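Local coordinates for topoisomerase I-like protein (Leishmania donovani, PDB 2B9S) that probably relaxes supercoiled DNA as the larger subunit of a heterodimeric type IB topoisomerase, held here on nicked DNA with vanadate in a transition-state-like complex, at residues K67-Y72 and L162-G167; T185-E190 and V212-M217; D318-F323 and D336-P341. All blocks are in the same frame, centred on the assembly; numbering follows the deposited sequence.

Contact 1: residues K67-Y72 and L162-G167. With nucleotides of chain C; nucleotides of chain B.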
# COMPACT_ATOMS: atom_id res chain seq x y z
N LYS D 67 -7.49 -20.48 -14.40
CA LYS D 67 -7.98 -21.83 -14.02
C LYS D 67 -7.29 -22.49 -12.80
O LYS D 67 -7.94 -23.18 -12.03
CB LYS D 67 -7.89 -22.78 -15.22
CG LYS D 67 -8.63 -24.09 -15.04
CD LYS D 67 -8.21 -25.09 -16.09
CE LYS D 67 -9.03 -26.38 -15.99
NZ LYS D 67 -8.56 -27.38 -17.02
N GLU D 68 -5.99 -22.30 -12.65
CA GLU D 68 -5.26 -22.95 -11.56
C GLU D 68 -5.12 -22.07 -10.29
O GLU D 68 -4.56 -22.49 -9.28
CB GLU D 68 -3.88 -23.45 -12.08
N HIS D 69 -5.69 -20.87 -10.34
CA HIS D 69 -5.63 -19.93 -9.23
C HIS D 69 -6.78 -20.17 -8.27
O HIS D 69 -7.88 -20.52 -8.71
CB HIS D 69 -5.68 -18.48 -9.73
CG HIS D 69 -5.05 -17.52 -8.77
ND1 HIS D 69 -5.68 -17.10 -7.62
CD2 HIS D 69 -3.82 -16.96 -8.76
CE1 HIS D 69 -4.86 -16.31 -6.94
NE2 HIS D 69 -3.73 -16.20 -7.62
N ASP D 70 -6.54 -19.96 -6.97
CA ASP D 70 -7.59 -20.07 -5.92
C ASP D 70 -8.82 -19.20 -6.18
O ASP D 70 -9.92 -19.59 -5.85
CB ASP D 70 -7.03 -19.71 -4.54
CG ASP D 70 -6.04 -20.76 -3.99
OD1 ASP D 70 -5.89 -21.85 -4.58
OD2 ASP D 70 -5.41 -20.48 -2.94
N TYR D 71 -8.61 -18.01 -6.73
CA TYR D 71 -9.71 -17.11 -7.11
C TYR D 71 -10.77 -17.79 -7.98
O TYR D 71 -11.98 -17.56 -7.80
CB TYR D 71 -9.17 -15.91 -7.89
CG TYR D 71 -8.66 -14.74 -7.08
CD1 TYR D 71 -9.46 -14.13 -6.11
CD2 TYR D 71 -7.39 -14.20 -7.33
CE1 TYR D 71 -9.01 -13.01 -5.38
CE2 TYR D 71 -6.92 -13.09 -6.59
CZ TYR D 71 -7.74 -12.50 -5.62
OH TYR D 71 -7.28 -11.40 -4.90
N TYR D 72 -10.31 -18.59 -8.93
CA TYR D 72 -11.16 -19.25 -9.94
C TYR D 72 -12.26 -20.12 -9.35
O TYR D 72 -13.31 -20.29 -9.96
CB TYR D 72 -10.28 -20.11 -10.84
CG TYR D 72 -10.89 -20.61 -12.13
CD1 TYR D 72 -11.46 -21.90 -12.23
CD2 TYR D 72 -10.83 -19.83 -13.28
CE1 TYR D 72 -11.98 -22.37 -13.44
CE2 TYR D 72 -11.33 -20.28 -14.49
CZ TYR D 72 -11.91 -21.55 -14.57
OH TYR D 72 -12.40 -21.96 -15.80
N LEU D 162 -9.50 -8.76 -14.12
CA LEU D 162 -10.43 -9.13 -13.06
C LEU D 162 -9.86 -8.70 -11.71
O LEU D 162 -8.74 -9.09 -11.34
CB LEU D 162 -10.68 -10.65 -13.10
CG LEU D 162 -11.16 -11.17 -14.46
CD1 LEU D 162 -11.50 -12.71 -14.42
CD2 LEU D 162 -12.34 -10.27 -14.96
N PHE D 163 -10.60 -7.86 -11.00
CA PHE D 163 -10.18 -7.28 -9.71
C PHE D 163 -9.70 -8.29 -8.66
O PHE D 163 -10.46 -9.15 -8.22
CB PHE D 163 -11.31 -6.44 -9.11
CG PHE D 163 -10.96 -5.80 -7.78
CD1 PHE D 163 -11.68 -6.11 -6.62
CD2 PHE D 163 -9.92 -4.90 -7.68
CE1 PHE D 163 -11.37 -5.53 -5.41
CE2 PHE D 163 -9.59 -4.30 -6.47
CZ PHE D 163 -10.31 -4.61 -5.34
N ARG D 164 -8.44 -8.14 -8.24
CA ARG D 164 -7.84 -9.04 -7.26
C ARG D 164 -7.88 -8.48 -5.84
O ARG D 164 -6.89 -7.99 -5.30
CB ARG D 164 -6.46 -9.54 -7.70
CG ARG D 164 -6.61 -10.55 -8.85
CD ARG D 164 -5.46 -10.59 -9.82
NE ARG D 164 -4.50 -11.62 -9.47
CZ ARG D 164 -4.21 -12.70 -10.18
NH1 ARG D 164 -4.80 -12.94 -11.35
NH2 ARG D 164 -3.31 -13.55 -9.71
N GLY D 165 -9.07 -8.56 -5.25
CA GLY D 165 -9.26 -8.12 -3.89
C GLY D 165 -8.67 -9.08 -2.89
O GLY D 165 -8.71 -10.30 -3.06
N ARG D 166 -8.08 -8.51 -1.84
CA ARG D 166 -7.50 -9.24 -0.73
C ARG D 166 -8.58 -9.71 0.24
O ARG D 166 -9.57 -9.03 0.47
CB ARG D 166 -6.52 -8.34 0.03
CG ARG D 166 -5.38 -7.74 -0.79
CD ARG D 166 -4.44 -8.76 -1.37
NE ARG D 166 -3.33 -8.09 -2.07
CZ ARG D 166 -2.14 -7.80 -1.54
NH1 ARG D 166 -1.85 -8.13 -0.29
NH2 ARG D 166 -1.24 -7.17 -2.28
N GLY D 167 -8.35 -10.87 0.84
CA GLY D 167 -9.29 -11.46 1.79
C GLY D 167 -10.69 -11.67 1.23
O GLY D 167 -10.86 -12.10 0.09
P DA C 14 -7.88 -4.40 -1.87
OP1 DA C 14 -8.37 -5.68 -1.32
OP2 DA C 14 -8.86 -3.48 -2.43
O5' DA C 14 -6.96 -3.65 -0.82
C5' DA C 14 -6.21 -4.34 0.19
C4' DA C 14 -5.75 -3.31 1.20
O4' DA C 14 -4.94 -2.27 0.56
C3' DA C 14 -6.90 -2.54 1.83
O3' DA C 14 -6.59 -2.36 3.20
C2' DA C 14 -6.91 -1.20 1.07
C1' DA C 14 -5.41 -0.96 0.88
N9 DA C 14 -5.02 0.03 -0.15
C8 DA C 14 -5.56 0.22 -1.41
N7 DA C 14 -4.98 1.19 -2.12
C5 DA C 14 -4.01 1.68 -1.25
C6 DA C 14 -3.03 2.71 -1.36
N6 DA C 14 -2.85 3.50 -2.42
N1 DA C 14 -2.22 2.93 -0.30
C2 DA C 14 -2.34 2.16 0.79
N3 DA C 14 -3.21 1.16 1.00
C4 DA C 14 -4.02 0.97 -0.06
P DG B 2 2.41 -6.91 5.05
OP1 DG B 2 2.08 -7.64 6.29
OP2 DG B 2 3.81 -6.47 4.76
O5' DG B 2 1.91 -7.74 3.77
C5' DG B 2 0.61 -8.23 3.69
C4' DG B 2 0.38 -8.87 2.34
O4' DG B 2 0.66 -7.93 1.28
C3' DG B 2 1.22 -10.10 2.01
O3' DG B 2 0.36 -10.94 1.25
C2' DG B 2 2.35 -9.55 1.13
C1' DG B 2 1.63 -8.45 0.39
N9 DG B 2 2.52 -7.37 -0.01
C8 DG B 2 3.50 -6.78 0.78
N7 DG B 2 4.14 -5.83 0.16
C5 DG B 2 3.53 -5.79 -1.09
C6 DG B 2 3.81 -4.97 -2.19
O6 DG B 2 4.66 -4.08 -2.25
N1 DG B 2 2.98 -5.23 -3.28
C2 DG B 2 1.99 -6.18 -3.31
N2 DG B 2 1.31 -6.28 -4.45
N3 DG B 2 1.71 -6.96 -2.29
C4 DG B 2 2.52 -6.71 -1.22
P DA C 13 -5.78 -2.83 -8.18
OP1 DA C 13 -5.96 -3.78 -9.29
OP2 DA C 13 -6.40 -1.52 -8.24
O5' DA C 13 -6.23 -3.52 -6.80
C5' DA C 13 -5.65 -4.74 -6.33
C4' DA C 13 -5.42 -4.62 -4.84
O4' DA C 13 -4.21 -3.87 -4.55
C3' DA C 13 -6.53 -3.92 -4.07
O3' DA C 13 -6.80 -4.77 -3.00
C2' DA C 13 -5.94 -2.53 -3.70
C1' DA C 13 -4.46 -2.88 -3.55
N9 DA C 13 -3.55 -1.77 -3.82
C8 DA C 13 -3.51 -1.06 -5.00
N7 DA C 13 -2.62 -0.10 -4.99
C5 DA C 13 -2.01 -0.22 -3.74
C6 DA C 13 -0.98 0.53 -3.12
N6 DA C 13 -0.33 1.52 -3.73
N1 DA C 13 -0.62 0.20 -1.86
C2 DA C 13 -1.26 -0.83 -1.25
N3 DA C 13 -2.25 -1.60 -1.73
C4 DA C 13 -2.59 -1.23 -2.99
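The phenol ring of Tyr71 meets Arg164 and Gly165 from two sides: Gly165 O lies at its edge, close to the ring plane, while Arg164 CG comes up obliquely against CE2 (3.4 Å). Tyr71 CD2 in turn lies over one face of the Arg164 guanidinium, whose plane is turned 69° from the phenol. The Phe163 ring has Gly165 N over one face, offset toward the rim, and OP2 of DA14 of chain C in plane at its edge. This is a loop-to-loop contact in the DNA-binding fragment of a type IB topoisomerase, joining the short 3-10 segment 70-72 to an irregular segment lying on the DNA backbone.

A single hydrogen bond connects the two segments, from Tyr71 OH to Gly165 O at 2.6 Å. The hydroxyl stands above the carbonyl plane, 54° out of it. Tyr71 also stacks on Phe77, so the ring is fixed by Phe77 as well as by its hydroxyl bond to Gly165.

His69 and Arg164 approach tip to tip, NE2 to NH2 at 3.4 Å, but the angle is too poor for a hydrogen bond. His69 NE2 is instead hydrogen-bonded to a phosphate of the bound DNA, and Arg164 NH2 has a long, weak ion pair with a phosphate. At the other side of the imidazole, Tyr71 N donates to His69 ND1 in the ring plane (3.2 Å, 170°), a bond that would fix the ring's rotation with NE2 directed to the DNA.

Arg166 touches nucleotides of chains B and C. Its backbone N donates to OP1 of DA14 of chain C at 2.9 Å; in its side chain, NH1 donates a hydrogen bond to O4' of DG2 of chain B at 3.0 Å, and NH2 lies 3.0 Å from that nucleotide's N3.

Contact 2: residues T185-E190 and V212-M217. With nucleotides of chain A.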
# COMPACT_ATOMS: atom_id res chain seq x y z
N THR D 185 -6.32 12.62 -16.53
CA THR D 185 -6.03 14.04 -16.31
C THR D 185 -4.52 14.16 -16.21
O THR D 185 -3.87 13.44 -15.44
CB THR D 185 -6.74 14.58 -15.03
OG1 THR D 185 -8.16 14.42 -15.18
CG2 THR D 185 -6.44 16.06 -14.80
N ILE D 186 -3.96 15.06 -17.01
CA ILE D 186 -2.53 15.35 -17.00
C ILE D 186 -2.27 16.56 -16.11
O ILE D 186 -2.94 17.59 -16.20
CB ILE D 186 -2.02 15.58 -18.45
CG1 ILE D 186 -2.09 14.27 -19.26
CG2 ILE D 186 -0.62 16.18 -18.46
CD1 ILE D 186 -0.95 13.26 -19.04
N ASN D 187 -1.31 16.41 -15.19
CA ASN D 187 -0.84 17.53 -14.38
C ASN D 187 0.59 17.85 -14.79
O ASN D 187 1.48 17.00 -14.68
CB ASN D 187 -0.89 17.24 -12.88
CG ASN D 187 -0.69 18.48 -12.04
OD1 ASN D 187 -1.42 19.44 -12.17
ND2 ASN D 187 0.30 18.46 -11.17
N ILE D 188 0.79 19.08 -15.26
CA ILE D 188 2.06 19.52 -15.85
C ILE D 188 2.26 21.05 -15.67
O ILE D 188 1.31 21.76 -15.32
CB ILE D 188 2.11 19.08 -17.34
CG1 ILE D 188 3.56 18.94 -17.83
CG2 ILE D 188 1.17 19.93 -18.20
CD1 ILE D 188 3.70 18.22 -19.12
N GLY D 189 3.48 21.55 -15.92
CA GLY D 189 3.74 23.01 -15.87
C GLY D 189 3.08 23.79 -16.99
O GLY D 189 2.99 23.30 -18.11
N GLU D 190 2.61 25.00 -16.68
CA GLU D 190 2.00 25.91 -17.67
C GLU D 190 2.82 26.11 -18.95
O GLU D 190 2.26 26.31 -20.02
CB GLU D 190 1.77 27.31 -17.07
CG GLU D 190 1.28 27.40 -15.66
CD GLU D 190 2.40 27.24 -14.65
OE1 GLU D 190 3.06 28.25 -14.28
OE2 GLU D 190 2.60 26.10 -14.22
N VAL D 212 0.20 19.95 -5.97
CA VAL D 212 0.21 18.48 -5.98
C VAL D 212 1.48 17.90 -6.63
O VAL D 212 2.20 18.63 -7.30
CB VAL D 212 -1.14 17.84 -6.56
CG1 VAL D 212 -2.35 18.33 -5.75
CG2 VAL D 212 -1.32 18.12 -8.06
N THR D 213 1.73 16.60 -6.42
CA THR D 213 3.00 15.94 -6.79
C THR D 213 2.82 14.87 -7.87
O THR D 213 3.76 14.12 -8.20
CB THR D 213 3.67 15.20 -5.60
OG1 THR D 213 2.83 14.12 -5.16
CG2 THR D 213 3.95 16.12 -4.44
N TRP D 214 1.60 14.76 -8.40
CA TRP D 214 1.28 13.73 -9.38
C TRP D 214 1.31 14.27 -10.80
O TRP D 214 1.05 15.46 -11.02
CB TRP D 214 -0.07 13.07 -9.07
CG TRP D 214 -1.28 13.95 -8.91
CD1 TRP D 214 -1.81 14.41 -7.72
CD2 TRP D 214 -2.20 14.40 -9.94
NE1 TRP D 214 -2.95 15.14 -7.97
CE2 TRP D 214 -3.21 15.13 -9.31
CE3 TRP D 214 -2.24 14.25 -11.33
CZ2 TRP D 214 -4.25 15.73 -10.02
CZ3 TRP D 214 -3.27 14.83 -12.03
CH2 TRP D 214 -4.27 15.55 -11.39
N LEU D 215 1.63 13.38 -11.75
CA LEU D 215 1.78 13.78 -13.16
C LEU D 215 0.55 13.41 -13.98
O LEU D 215 0.28 14.00 -15.04
CB LEU D 215 3.03 13.14 -13.79
CG LEU D 215 4.33 13.07 -13.00
CD1 LEU D 215 5.51 12.48 -13.82
CD2 LEU D 215 4.70 14.40 -12.39
N ALA D 216 -0.19 12.42 -13.50
CA ALA D 216 -1.41 11.98 -14.16
C ALA D 216 -2.33 11.27 -13.16
O ALA D 216 -1.86 10.76 -12.13
CB ALA D 216 -1.08 11.09 -15.39
N MET D 217 -3.63 11.24 -13.48
CA MET D 217 -4.66 10.68 -12.60
C MET D 217 -5.77 10.11 -13.46
O MET D 217 -6.11 10.66 -14.50
CB MET D 217 -5.22 11.78 -11.66
CG MET D 217 -6.32 11.35 -10.67
SD MET D 217 -8.04 11.29 -11.31
CE MET D 217 -8.42 13.03 -11.53
P DC A 8 -0.08 15.02 -3.16
OP1 DC A 8 -0.18 16.34 -2.56
OP2 DC A 8 0.28 14.93 -4.61
O5' DC A 8 0.95 13.98 -2.52
C5' DC A 8 1.23 13.79 -1.19
C4' DC A 8 0.83 12.41 -0.65
O4' DC A 8 -0.44 11.91 -1.11
C3' DC A 8 1.72 11.19 -0.81
O3' DC A 8 2.94 11.38 -0.07
C2' DC A 8 0.82 10.17 -0.12
C1' DC A 8 -0.59 10.73 -0.34
N1 DC A 8 -1.49 9.73 -1.02
C2 DC A 8 -2.08 8.73 -0.22
O2 DC A 8 -1.87 8.73 1.00
N3 DC A 8 -2.88 7.81 -0.81
C4 DC A 8 -3.09 7.84 -2.13
N4 DC A 8 -3.90 6.90 -2.63
C5 DC A 8 -2.49 8.84 -2.98
C6 DC A 8 -1.69 9.75 -2.38
P DA A 7 -6.07 15.60 -6.04
OP1 DA A 7 -5.68 16.96 -6.50
OP2 DA A 7 -6.33 14.50 -7.00
O5' DA A 7 -4.95 15.11 -5.05
C5' DA A 7 -4.65 15.85 -3.89
C4' DA A 7 -3.65 15.09 -3.04
O4' DA A 7 -4.39 14.15 -2.22
C3' DA A 7 -2.58 14.26 -3.75
O3' DA A 7 -1.45 14.26 -2.90
C2' DA A 7 -3.12 12.86 -3.69
C1' DA A 7 -3.72 12.92 -2.28
N9 DA A 7 -4.66 11.82 -2.01
C8 DA A 7 -5.54 11.30 -2.90
N7 DA A 7 -6.24 10.33 -2.41
C5 DA A 7 -5.79 10.18 -1.13
C6 DA A 7 -6.17 9.30 -0.11
N6 DA A 7 -7.11 8.36 -0.28
N1 DA A 7 -5.52 9.41 1.06
C2 DA A 7 -4.60 10.36 1.21
N3 DA A 7 -4.15 11.24 0.31
C4 DA A 7 -4.80 11.10 -0.85
O HOH W 1 -9.20 12.12 -14.89
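Asn187 OD1 is gripped by two donors, Asp209 N and Gln207 NE2, while across the contact Asn187 ND2 donates to Trp214 O at 3.1 Å, nearly along the C=O axis. Both ends of this buried amide are therefore satisfied.

Trp214 is wedged between neighbours. Val212 CG2 covers one face of the indole and Met217 CB the opposite one, both offset toward the rim; Asn187 CB packs on CZ3 at 3.5 Å, and OP1 of DA7 of chain A lies in plane at the edge.

Thr185 and Met217 form an antiparallel hydrogen-bonded pair, Thr185 N to Met217 O at 2.8 Å and Met217 N to Thr185 O at 3.0 Å. Asn187 N then bonds Leu215 O (2.9 Å). Nearby, Thr213 holds OP2 of DC8 of chain A twice, by the hydroxyl OG1 at 2.7 Å and by the backbone N at 2.9 Å. The hydroxyl sits between the backbone N and the carbonyl carbon (chi1 65°), which puts both donors on one phosphate oxygen. The arrangement is that of adjacent antiparallel strands in a mixed sheet, with the segment leading into one strand holding a DNA phosphate in the topoisomerase I DNA-binding fragment.

Contact 3: residues D318-F323 and D336-P341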
# COMPACT_ATOMS: atom_id res chain seq x y z
N ASP D 318 -5.72 -12.89 34.10
CA ASP D 318 -4.78 -12.00 34.82
C ASP D 318 -4.44 -10.68 34.11
O ASP D 318 -3.27 -10.42 33.78
CB ASP D 318 -3.52 -12.77 35.25
CG ASP D 318 -3.84 -13.97 36.15
OD1 ASP D 318 -4.37 -13.76 37.27
OD2 ASP D 318 -3.56 -15.12 35.74
N ASN D 319 -5.46 -9.85 33.92
CA ASN D 319 -5.35 -8.57 33.19
C ASN D 319 -4.85 -8.73 31.76
O ASN D 319 -4.28 -7.82 31.18
CB ASN D 319 -4.49 -7.56 33.96
CG ASN D 319 -5.18 -7.05 35.20
OD1 ASN D 319 -6.41 -7.06 35.29
ND2 ASN D 319 -4.39 -6.60 36.17
N ILE D 320 -5.10 -9.90 31.20
CA ILE D 320 -4.66 -10.24 29.87
C ILE D 320 -5.84 -10.08 28.87
O ILE D 320 -6.94 -10.59 29.10
CB ILE D 320 -4.00 -11.65 29.87
CG1 ILE D 320 -2.61 -11.55 30.51
CG2 ILE D 320 -3.89 -12.23 28.46
CD1 ILE D 320 -2.05 -12.86 31.01
N VAL D 321 -5.59 -9.30 27.81
CA VAL D 321 -6.51 -9.19 26.69
C VAL D 321 -5.98 -10.00 25.53
O VAL D 321 -4.84 -9.83 25.12
CB VAL D 321 -6.74 -7.73 26.25
CG1 VAL D 321 -7.97 -7.63 25.34
CG2 VAL D 321 -6.93 -6.83 27.44
N ARG D 322 -6.79 -10.94 25.05
CA ARG D 322 -6.55 -11.65 23.80
C ARG D 322 -7.23 -10.93 22.62
O ARG D 322 -8.47 -10.93 22.51
CB ARG D 322 -7.09 -13.07 23.90
CG ARG D 322 -6.84 -13.90 22.67
CD ARG D 322 -7.03 -15.36 22.96
NE ARG D 322 -5.99 -15.88 23.85
CZ ARG D 322 -6.02 -17.07 24.46
NH1 ARG D 322 -7.05 -17.90 24.29
NH2 ARG D 322 -5.02 -17.43 25.26
N PHE D 323 -6.40 -10.35 21.75
CA PHE D 323 -6.82 -9.75 20.47
C PHE D 323 -6.86 -10.81 19.35
O PHE D 323 -5.92 -11.59 19.22
CB PHE D 323 -5.82 -8.66 20.05
CG PHE D 323 -5.85 -7.43 20.92
CD1 PHE D 323 -6.56 -6.30 20.51
CD2 PHE D 323 -5.17 -7.39 22.13
CE1 PHE D 323 -6.59 -5.15 21.30
CE2 PHE D 323 -5.20 -6.26 22.92
CZ PHE D 323 -5.91 -5.14 22.51
N ASP D 336 -1.84 -11.95 22.86
CA ASP D 336 -2.24 -11.89 24.27
C ASP D 336 -1.45 -10.79 24.95
O ASP D 336 -0.22 -10.83 24.96
CB ASP D 336 -1.98 -13.22 24.97
CG ASP D 336 -2.91 -14.31 24.50
OD1 ASP D 336 -2.75 -15.45 24.98
OD2 ASP D 336 -3.79 -14.04 23.65
N VAL D 337 -2.15 -9.81 25.50
CA VAL D 337 -1.53 -8.59 26.00
C VAL D 337 -1.92 -8.36 27.46
O VAL D 337 -3.12 -8.29 27.79
CB VAL D 337 -1.95 -7.33 25.16
CG1 VAL D 337 -1.20 -6.08 25.62
CG2 VAL D 337 -1.69 -7.55 23.68
N ALA D 338 -0.91 -8.23 28.32
CA ALA D 338 -1.11 -7.87 29.70
C ALA D 338 -1.23 -6.36 29.78
O ALA D 338 -0.28 -5.64 29.47
CB ALA D 338 0.06 -8.37 30.55
N VAL D 339 -2.40 -5.87 30.15
CA VAL D 339 -2.66 -4.42 30.17
C VAL D 339 -2.72 -3.88 31.58
O VAL D 339 -2.92 -4.64 32.55
CB VAL D 339 -3.96 -4.03 29.38
CG1 VAL D 339 -3.88 -4.46 27.90
CG2 VAL D 339 -5.21 -4.61 30.04
N LEU D 340 -2.58 -2.56 31.69
CA LEU D 340 -2.85 -1.87 32.94
C LEU D 340 -4.21 -2.33 33.50
O LEU D 340 -5.16 -2.50 32.74
CB LEU D 340 -2.84 -0.35 32.73
CG LEU D 340 -1.52 0.27 32.25
CD1 LEU D 340 -1.64 1.77 32.15
CD2 LEU D 340 -0.34 -0.13 33.15
N PRO D 341 -4.29 -2.58 34.83
CA PRO D 341 -5.59 -2.93 35.44
C PRO D 341 -6.69 -1.90 35.19
O PRO D 341 -7.86 -2.27 35.09
CB PRO D 341 -5.28 -3.05 36.94
CG PRO D 341 -3.87 -2.59 37.13
CD PRO D 341 -3.17 -2.63 35.80
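Strands 320-323 and 336-338 run antiparallel, their short axes 4.4 Å apart at closest approach and their N-to-C directions 153° from each other. Val321 and Val337 are the hydrogen-bonded pair, each N donating to the other's O at 2.7 Å. Ile320 with Ala338 and Arg322 with Asp336 are the flanking non-hydrogen-bonded pairs, and their CA atoms come closer, 4.3 Å in both cases. Beyond the end of the strands the pairing continues with Val339 N to Asn319 O, a nearly straight bond (170° at the hydrogen).

The side chains divide between two faces. On the face of Ile320, Arg322, Asp336 and Ala338, the salt bridge dominates. Arg322 and Asp336 lie side by side, pointing the same way, with guanidinium and carboxylate planes only 15° apart. The arginine grips side-on, NE to OD2 at 2.9 Å and NH2 to OD1 at 3.0 Å, both oxygens being met on their syn sides. Arg322 CG stands anti to the backbone N, and the later bend at chi3 turns NE toward the carboxylate. Beside this pair Ile320 CG2 touches Asp336 CB, and Ile320 CG1 touches Ala338 CB.

The face of Val321 and Val337 is apolar. Val321 CG2 meets Val339 CG2 at 3.8 Å, and Val337 CG2 approaches the Phe323 ring obliquely at CD2. Asn319 ND2 rests near Pro341 CB, where the chain turns into the next helix with Leu340 at the N-cap.

The two strands form a beta hairpin in the catalytic core. Strand 313-315 flanks 320-326 on its other side, giving a three-stranded antiparallel sheet; Val321 and Val339 pack on helix 341-351 through Leu347 and Tyr344, while Phe323 and Val337 touch Leu287 of helix 272-287.

In the fold
Contact 2 is the buried one, whereas contacts 1 and 3 are partly buried. Contacts 1 and 2 both lie in the DNA-binding fragment and reach bound nucleotides, yet their centres are about 33 Å apart and they share no strand or helix. Contact 1 joins two loops by one hydrogen bond and some packing; contact 2 rests on strand pairing with a polar amide inside. Contact 3, in the catalytic core, lies across the chain's centre from contact 2, about 49 Å between centres. Its nearest atom stays about 14 Å from the nucleic acid, and its chemistry is a hairpin's: a salt bridge on one face, apolar packing against helices on the other.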